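Local coordinates for carbamate kinase (Aeropyrum pernix, PDB 2E9Y) that probably catalyses the reversible transfer of a phosphate between ATP and carbamate, giving ADP and carbamoyl phosphate, as a member of the amino acid kinase family, at the interface of chains A and B. Sequence-based numbering; all coordinates share one arbitrary frame. Chains: chain A/B, Carbamate kinase.

Contact 1: the interface of chains A and B. Residues chain A 116, 199, 206-209; chain B 95, 99, 102.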
# COMPACT_ATOMS: atom_id res chain seq x y z
N ARG A 116 -2.22 8.65 -6.46
CA ARG A 116 -1.55 9.94 -6.32
C ARG A 116 -2.46 11.08 -6.79
O ARG A 116 -3.30 10.89 -7.67
CB ARG A 116 -0.31 9.94 -7.22
CG ARG A 116 0.81 9.00 -6.77
CD ARG A 116 1.79 8.70 -7.91
NE ARG A 116 1.06 8.07 -9.01
CZ ARG A 116 1.69 7.83 -10.18
NH1 ARG A 116 2.96 8.14 -10.37
NH2 ARG A 116 0.99 7.24 -11.17
N VAL A 199 1.63 14.80 -5.58
CA VAL A 199 2.78 15.02 -6.41
C VAL A 199 2.60 16.33 -7.18
O VAL A 199 1.51 16.87 -7.30
CB VAL A 199 2.84 13.86 -7.40
CG1 VAL A 199 3.03 12.55 -6.63
CG2 VAL A 199 1.54 13.78 -8.18
N VAL A 206 8.11 15.46 -15.46
CA VAL A 206 8.41 14.63 -14.30
C VAL A 206 7.48 14.91 -13.11
O VAL A 206 7.27 16.06 -12.73
CB VAL A 206 9.87 14.83 -13.85
CG1 VAL A 206 10.11 14.18 -12.50
CG2 VAL A 206 10.82 14.25 -14.89
N LEU A 207 6.92 13.85 -12.54
CA LEU A 207 6.07 13.99 -11.37
C LEU A 207 6.95 13.73 -10.16
O LEU A 207 7.77 12.82 -10.16
CB LEU A 207 4.93 12.97 -11.39
CG LEU A 207 3.82 13.15 -12.43
CD1 LEU A 207 2.74 12.09 -12.20
CD2 LEU A 207 3.22 14.54 -12.34
N GLU A 208 6.80 14.55 -9.12
CA GLU A 208 7.61 14.39 -7.93
C GLU A 208 6.74 14.45 -6.69
O GLU A 208 5.96 15.38 -6.51
CB GLU A 208 8.66 15.50 -7.85
CG GLU A 208 9.64 15.36 -6.71
CD GLU A 208 10.60 16.54 -6.62
OE1 GLU A 208 11.22 16.87 -7.65
OE2 GLU A 208 10.72 17.13 -5.52
N PRO A 209 6.84 13.43 -5.82
CA PRO A 209 6.07 13.41 -4.60
C PRO A 209 6.47 14.57 -3.70
O PRO A 209 7.62 14.99 -3.66
CB PRO A 209 6.33 12.08 -3.89
CG PRO A 209 7.28 11.26 -4.75
CD PRO A 209 7.83 12.36 -5.77
N HIS B 95 6.17 4.61 -9.41
CA HIS B 95 6.51 5.96 -9.81
C HIS B 95 7.69 6.01 -10.79
O HIS B 95 7.59 6.62 -11.86
CB HIS B 95 6.85 6.81 -8.58
CG HIS B 95 6.66 8.27 -8.80
ND1 HIS B 95 5.41 8.85 -8.90
CD2 HIS B 95 7.55 9.27 -8.99
CE1 HIS B 95 5.54 10.14 -9.15
NE2 HIS B 95 6.82 10.42 -9.21
N GLU B 99 7.86 6.71 -15.05
CA GLU B 99 8.72 7.77 -15.57
C GLU B 99 9.65 7.21 -16.65
O GLU B 99 9.84 7.84 -17.70
CB GLU B 99 9.54 8.36 -14.42
CG GLU B 99 10.37 9.58 -14.79
CD GLU B 99 11.18 10.10 -13.61
OE1 GLU B 99 10.58 10.37 -12.54
OE2 GLU B 99 12.42 10.23 -13.75
N ARG B 102 7.66 6.24 -19.83
CA ARG B 102 7.26 7.46 -20.52
C ARG B 102 8.38 7.96 -21.42
O ARG B 102 8.14 8.33 -22.57
CB ARG B 102 6.90 8.54 -19.50
CG ARG B 102 6.31 9.81 -20.09
CD ARG B 102 6.03 10.81 -18.98
NE ARG B 102 5.27 10.19 -17.90
CZ ARG B 102 5.38 10.53 -16.61
NH1 ARG B 102 6.21 11.49 -16.24
NH2 ARG B 102 4.66 9.90 -15.70
O HOH W 1 7.61 10.97 -12.94
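B:His95, on helix 78-103 of chain B, reaches into chain A and bonds through both ring nitrogens. Its CG lies anti to the backbone N (chi1 -156°), which sends the ring away from its own helix. NE2 gives a hydrogen bond to the backbone O of A:Leu207, 2.7 Å away and nearly straight at 164°. This O lies close to the imidazole plane, but NE2 sits well above the carbonyl plane. On the other nitrogen, ND1 accepts a bond from NH1 of the A:Arg116 guanidinium at 2.9 Å. That donor is tilted out of the imidazole plane, and the two flat groups stand 81° apart. Bonded at both nitrogens, the ring probably keeps its rotation. The pattern would suit a proton on NE2, though protons are not seen. CB of A:Leu207 packs on CE1 of the ring at 3.7 Å. The other end is looser and wetter. A water links the backbone N of A:Leu207, at 3.0 Å, to the carboxylate OE1 of B:Glu99, at 3.1 Å. CG1 of A:Val206 meets the same OE1 at 3.8 Å. B:Arg102 passes loosely by A:Val206. The site appears to tie the helix of one subunit to strands 116-119 and 207-209 of the other within the two-fold pair.

Contact 2: the interface of chains A and B. Residues chain A 79-80, 83-84, 114, 116, 197; chain B 87-88, 91-92.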
# COMPACT_ATOMS: atom_id res chain seq x y z
N TYR A 79 4.91 11.54 2.26
CA TYR A 79 4.22 10.91 1.14
C TYR A 79 4.34 9.39 1.18
O TYR A 79 3.45 8.69 0.70
CB TYR A 79 4.70 11.46 -0.20
CG TYR A 79 6.18 11.36 -0.46
CD1 TYR A 79 6.74 10.19 -0.96
CD2 TYR A 79 7.02 12.45 -0.23
CE1 TYR A 79 8.11 10.11 -1.24
CE2 TYR A 79 8.38 12.39 -0.51
CZ TYR A 79 8.91 11.21 -1.01
OH TYR A 79 10.26 11.15 -1.30
N ILE A 80 5.43 8.89 1.76
CA ILE A 80 5.60 7.44 1.90
C ILE A 80 4.66 6.98 3.03
O ILE A 80 4.04 5.92 2.95
CB ILE A 80 7.06 7.07 2.25
CG1 ILE A 80 7.95 7.25 1.00
CG2 ILE A 80 7.15 5.63 2.74
CD1 ILE A 80 7.49 6.45 -0.19
N ALA A 83 1.27 6.74 1.58
CA ALA A 83 1.13 5.53 0.76
C ALA A 83 0.90 4.32 1.67
O ALA A 83 0.06 3.46 1.40
CB ALA A 83 2.37 5.32 -0.10
N MET A 84 1.67 4.26 2.75
CA MET A 84 1.53 3.18 3.72
C MET A 84 0.10 3.09 4.24
O MET A 84 -0.48 2.02 4.37
CB MET A 84 2.50 3.44 4.87
CG MET A 84 3.94 3.07 4.52
SD MET A 84 5.05 3.24 5.93
CE MET A 84 6.60 3.08 5.04
N ILE A 114 -3.44 2.22 -5.22
CA ILE A 114 -2.52 3.20 -4.68
C ILE A 114 -2.65 4.43 -5.55
O ILE A 114 -2.54 4.35 -6.77
CB ILE A 114 -1.09 2.65 -4.76
CG1 ILE A 114 -0.90 1.38 -3.91
CG2 ILE A 114 -0.08 3.70 -4.26
CD1 ILE A 114 -1.38 1.55 -2.47
N ARG A 116 -2.22 8.65 -6.46
CA ARG A 116 -1.55 9.94 -6.32
C ARG A 116 -2.46 11.08 -6.79
O ARG A 116 -3.30 10.89 -7.67
CB ARG A 116 -0.31 9.94 -7.22
CG ARG A 116 0.81 9.00 -6.77
CD ARG A 116 1.79 8.70 -7.91
NE ARG A 116 1.06 8.07 -9.01
CZ ARG A 116 1.69 7.83 -10.18
NH1 ARG A 116 2.96 8.14 -10.37
NH2 ARG A 116 0.99 7.24 -11.17
N VAL A 197 -1.68 10.46 -2.51
CA VAL A 197 -0.29 10.92 -2.42
C VAL A 197 -0.03 12.13 -3.34
O VAL A 197 -0.13 12.05 -4.56
CB VAL A 197 0.59 9.75 -2.84
CG1 VAL A 197 2.06 10.16 -2.83
CG2 VAL A 197 0.39 8.58 -1.89
N ALA B 87 2.75 -0.99 -0.28
CA ALA B 87 2.46 0.35 -0.80
C ALA B 87 3.73 1.20 -0.82
O ALA B 87 3.92 2.01 -1.73
CB ALA B 87 1.39 1.03 0.06
N TRP B 88 4.59 1.01 0.17
CA TRP B 88 5.85 1.75 0.28
C TRP B 88 6.76 1.45 -0.91
O TRP B 88 7.08 2.34 -1.70
CB TRP B 88 6.53 1.35 1.59
CG TRP B 88 7.90 1.91 1.86
CD1 TRP B 88 8.62 2.78 1.09
CD2 TRP B 88 8.73 1.59 2.98
NE1 TRP B 88 9.85 3.01 1.66
CE2 TRP B 88 9.94 2.29 2.83
CE3 TRP B 88 8.56 0.77 4.11
CZ2 TRP B 88 10.98 2.21 3.76
CZ3 TRP B 88 9.60 0.68 5.04
CH2 TRP B 88 10.80 1.40 4.85
N LEU B 91 4.91 1.91 -4.40
CA LEU B 91 4.81 3.29 -4.87
C LEU B 91 6.12 3.72 -5.53
O LEU B 91 6.10 4.35 -6.59
CB LEU B 91 4.49 4.24 -3.71
CG LEU B 91 4.52 5.73 -4.12
CD1 LEU B 91 3.42 6.00 -5.15
CD2 LEU B 91 4.34 6.61 -2.89
N LEU B 92 7.24 3.40 -4.90
CA LEU B 92 8.54 3.77 -5.45
C LEU B 92 8.77 3.13 -6.81
O LEU B 92 9.18 3.81 -7.76
CB LEU B 92 9.67 3.37 -4.50
CG LEU B 92 9.74 4.09 -3.15
CD1 LEU B 92 10.90 3.54 -2.34
CD2 LEU B 92 9.91 5.59 -3.37
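A:Ala83 and B:Ala87 meet where helix 78-103 of chain A packs against its copy in chain B, and the small residues probably let the two backbones come close. The shortest spacing there is doubtful. Both have helical backbone angles. Around them the contact is apolar. CD2 of B:Leu91 touches the methyl CB of A:Ala83 at 3.6 Å. CG of this leucine is anti to its backbone N (chi1 174°), which carries the branched tip across to chain A. Its other branch, CD1, comes loosely against the aliphatic CD of A:Arg116. Away from the leucine, CD1 of A:Ile114 meets CB of B:Ala87 at 3.8 Å. The indole of B:Trp88 lies at the opposite end of the contact. A:Ile80 sets its CG2 methyl over the five-membered ring, 3.9 Å from the centroid, in a CH-pi contact. This methyl is nearest to CD1 of the indole, at 3.6 Å. A:Met84 runs alongside the tryptophan, pointing the same way, and brings its CE methyl over the same face near the benzene ring. The spacing there is modelled too short to be read closely. An alanine in place of B:Trp88 would probably open a gap beside A:Ile80 and A:Met84 and leave the methionine tip free to turn. On the pyrrole side of the indole, one helical turn on, CD1 of A:Ile80 meets CD2 of B:Leu92 at 4.1 Å, the two side chains crossing at about a right angle.

Contact 3: the interface of chains A and B. Residues chain A 25, 28, 62, 84, 88, 91-92; chain B 76, 79-80, 84.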
# COMPACT_ATOMS: atom_id res chain seq x y z
N VAL A 25 -5.17 -2.33 16.09
CA VAL A 25 -5.75 -3.27 15.14
C VAL A 25 -7.14 -3.72 15.56
O VAL A 25 -8.01 -3.94 14.72
CB VAL A 25 -4.84 -4.51 14.96
CG1 VAL A 25 -4.75 -5.29 16.26
CG2 VAL A 25 -5.38 -5.38 13.83
N GLN A 28 -9.86 -0.65 14.95
CA GLN A 28 -10.12 -0.49 13.52
C GLN A 28 -10.90 -1.64 12.90
O GLN A 28 -11.86 -1.41 12.16
CB GLN A 28 -8.81 -0.27 12.76
CG GLN A 28 -7.65 -1.14 13.22
CD GLN A 28 -6.35 -0.73 12.57
OE1 GLN A 28 -6.14 0.45 12.26
NE2 GLN A 28 -5.44 -1.69 12.38
N LEU A 62 2.07 6.85 12.19
CA LEU A 62 3.29 6.50 11.48
C LEU A 62 4.36 7.57 11.65
O LEU A 62 5.54 7.26 11.86
CB LEU A 62 3.01 6.28 9.99
CG LEU A 62 2.13 5.06 9.71
CD1 LEU A 62 1.86 4.96 8.21
CD2 LEU A 62 2.83 3.80 10.21
N MET A 84 1.67 4.26 2.75
CA MET A 84 1.53 3.18 3.72
C MET A 84 0.10 3.09 4.24
O MET A 84 -0.48 2.02 4.37
CB MET A 84 2.50 3.44 4.87
CG MET A 84 3.94 3.07 4.52
SD MET A 84 5.05 3.24 5.93
CE MET A 84 6.60 3.08 5.04
N TRP A 88 -2.62 0.04 4.53
CA TRP A 88 -3.07 -0.30 5.87
C TRP A 88 -4.60 -0.24 5.96
O TRP A 88 -5.26 -1.26 6.18
CB TRP A 88 -2.41 0.67 6.87
CG TRP A 88 -2.87 0.63 8.30
CD1 TRP A 88 -3.77 -0.23 8.88
CD2 TRP A 88 -2.46 1.54 9.34
NE1 TRP A 88 -3.94 0.10 10.21
CE2 TRP A 88 -3.15 1.17 10.51
CE3 TRP A 88 -1.57 2.62 9.38
CZ2 TRP A 88 -2.98 1.86 11.73
CZ3 TRP A 88 -1.40 3.30 10.58
CH2 TRP A 88 -2.10 2.92 11.74
N LEU A 91 -6.45 -2.34 3.04
CA LEU A 91 -6.52 -3.78 3.27
C LEU A 91 -7.62 -4.10 4.29
O LEU A 91 -8.36 -5.07 4.12
CB LEU A 91 -5.18 -4.31 3.77
CG LEU A 91 -5.23 -5.80 4.17
CD1 LEU A 91 -5.64 -6.63 2.96
CD2 LEU A 91 -3.87 -6.24 4.70
N LEU A 92 -7.72 -3.30 5.34
CA LEU A 92 -8.74 -3.54 6.36
C LEU A 92 -10.14 -3.51 5.73
O LEU A 92 -10.95 -4.41 5.98
CB LEU A 92 -8.64 -2.49 7.47
CG LEU A 92 -7.43 -2.65 8.41
CD1 LEU A 92 -7.40 -1.50 9.40
CD2 LEU A 92 -7.52 -3.98 9.15
N GLN B 76 1.07 -2.28 15.60
CA GLN B 76 0.39 -2.90 14.48
C GLN B 76 0.92 -4.31 14.27
O GLN B 76 2.11 -4.57 14.48
CB GLN B 76 0.59 -2.07 13.21
CG GLN B 76 -0.02 -0.68 13.28
CD GLN B 76 -1.49 -0.70 13.67
OE1 GLN B 76 -2.30 -1.38 13.05
NE2 GLN B 76 -1.84 0.06 14.70
N TYR B 79 1.07 -8.52 9.79
CA TYR B 79 0.34 -8.56 8.53
C TYR B 79 0.07 -7.16 7.99
O TYR B 79 0.10 -6.93 6.78
CB TYR B 79 -0.95 -9.38 8.69
CG TYR B 79 -2.22 -8.65 9.07
CD1 TYR B 79 -2.98 -8.00 8.11
CD2 TYR B 79 -2.71 -8.70 10.38
CE1 TYR B 79 -4.21 -7.43 8.41
CE2 TYR B 79 -3.95 -8.13 10.70
CZ TYR B 79 -4.69 -7.51 9.71
OH TYR B 79 -5.94 -6.98 10.00
N ILE B 80 -0.16 -6.21 8.89
CA ILE B 80 -0.41 -4.83 8.49
C ILE B 80 0.92 -4.18 8.06
O ILE B 80 0.96 -3.40 7.10
CB ILE B 80 -1.07 -4.04 9.65
CG1 ILE B 80 -2.54 -4.47 9.77
CG2 ILE B 80 -0.98 -2.54 9.41
CD1 ILE B 80 -3.37 -4.18 8.53
N MET B 84 1.78 -2.54 4.52
CA MET B 84 2.39 -1.22 4.39
C MET B 84 3.60 -1.24 3.46
O MET B 84 3.79 -0.33 2.65
CB MET B 84 2.78 -0.67 5.76
CG MET B 84 1.61 -0.30 6.63
SD MET B 84 2.24 0.31 8.23
CE MET B 84 0.81 0.19 9.27
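A:Trp88 meets B:Ile80 and B:Met84 across the helix pair of this amino acid kinase family dimer. The ring contacts come first. CG2 of B:Ile80 lies over the five-membered ring of the indole, 3.9 Å from its centroid, as a CH-pi contact. CE of B:Met84 sits over the benzene part, 3.4 Å from CE3 of A:Trp88. The methionine chain is extended beyond CG (chi2 179°), and this carries its methyl alongside the tryptophan to the ring face. The amide of B:Gln76 approaches the far end of the indole, with CD 3.5 Å from CZ2 of A:Trp88. Amide and indole planes are 41° apart, so the amide is not stacked flat.

Leucine methyls make further van der Waals contacts. CD2 of A:Leu91 comes to the edge of the B:Tyr79 ring, in its plane, 3.9 Å from CE1. CD2 of A:Leu92 packs against the phenol OH of B:Tyr79 at 3.5 Å. On the methionine side, CD2 of A:Leu62 touches the sulfur SD of B:Met84 at 4.1 Å. The side chains of A:Met84 and B:Met84 cross at about a right angle.

The polar contacts are weak. NE2 of A:Gln28 gives a bent bond to OE1 of B:Gln76. Within chain A, the indole NE1 of A:Trp88 gives another weak bond to OE1 of A:Gln28. A:Gln28 is poorly ordered, which makes both bonds uncertain.

The three contacts follow one two-fold interface. The C-alpha centres of contact 1 and contact 2 lie about 11 Å apart, those of contact 2 and contact 3 about 13 Å. Contact 1 and contact 3 are about 25 Å apart, with contact 2 between. Helix 78-103 of chain B serves all three, and its chain A copy meets it in contact 2 and contact 3. A:Arg116 joins contact 1 to contact 2; A:Met84 joins contact 2 to contact 3. The character changes from polar and hydrated in contact 1 to apolar in contact 2 and largely so in contact 3. The extended surface fits a stable dimer.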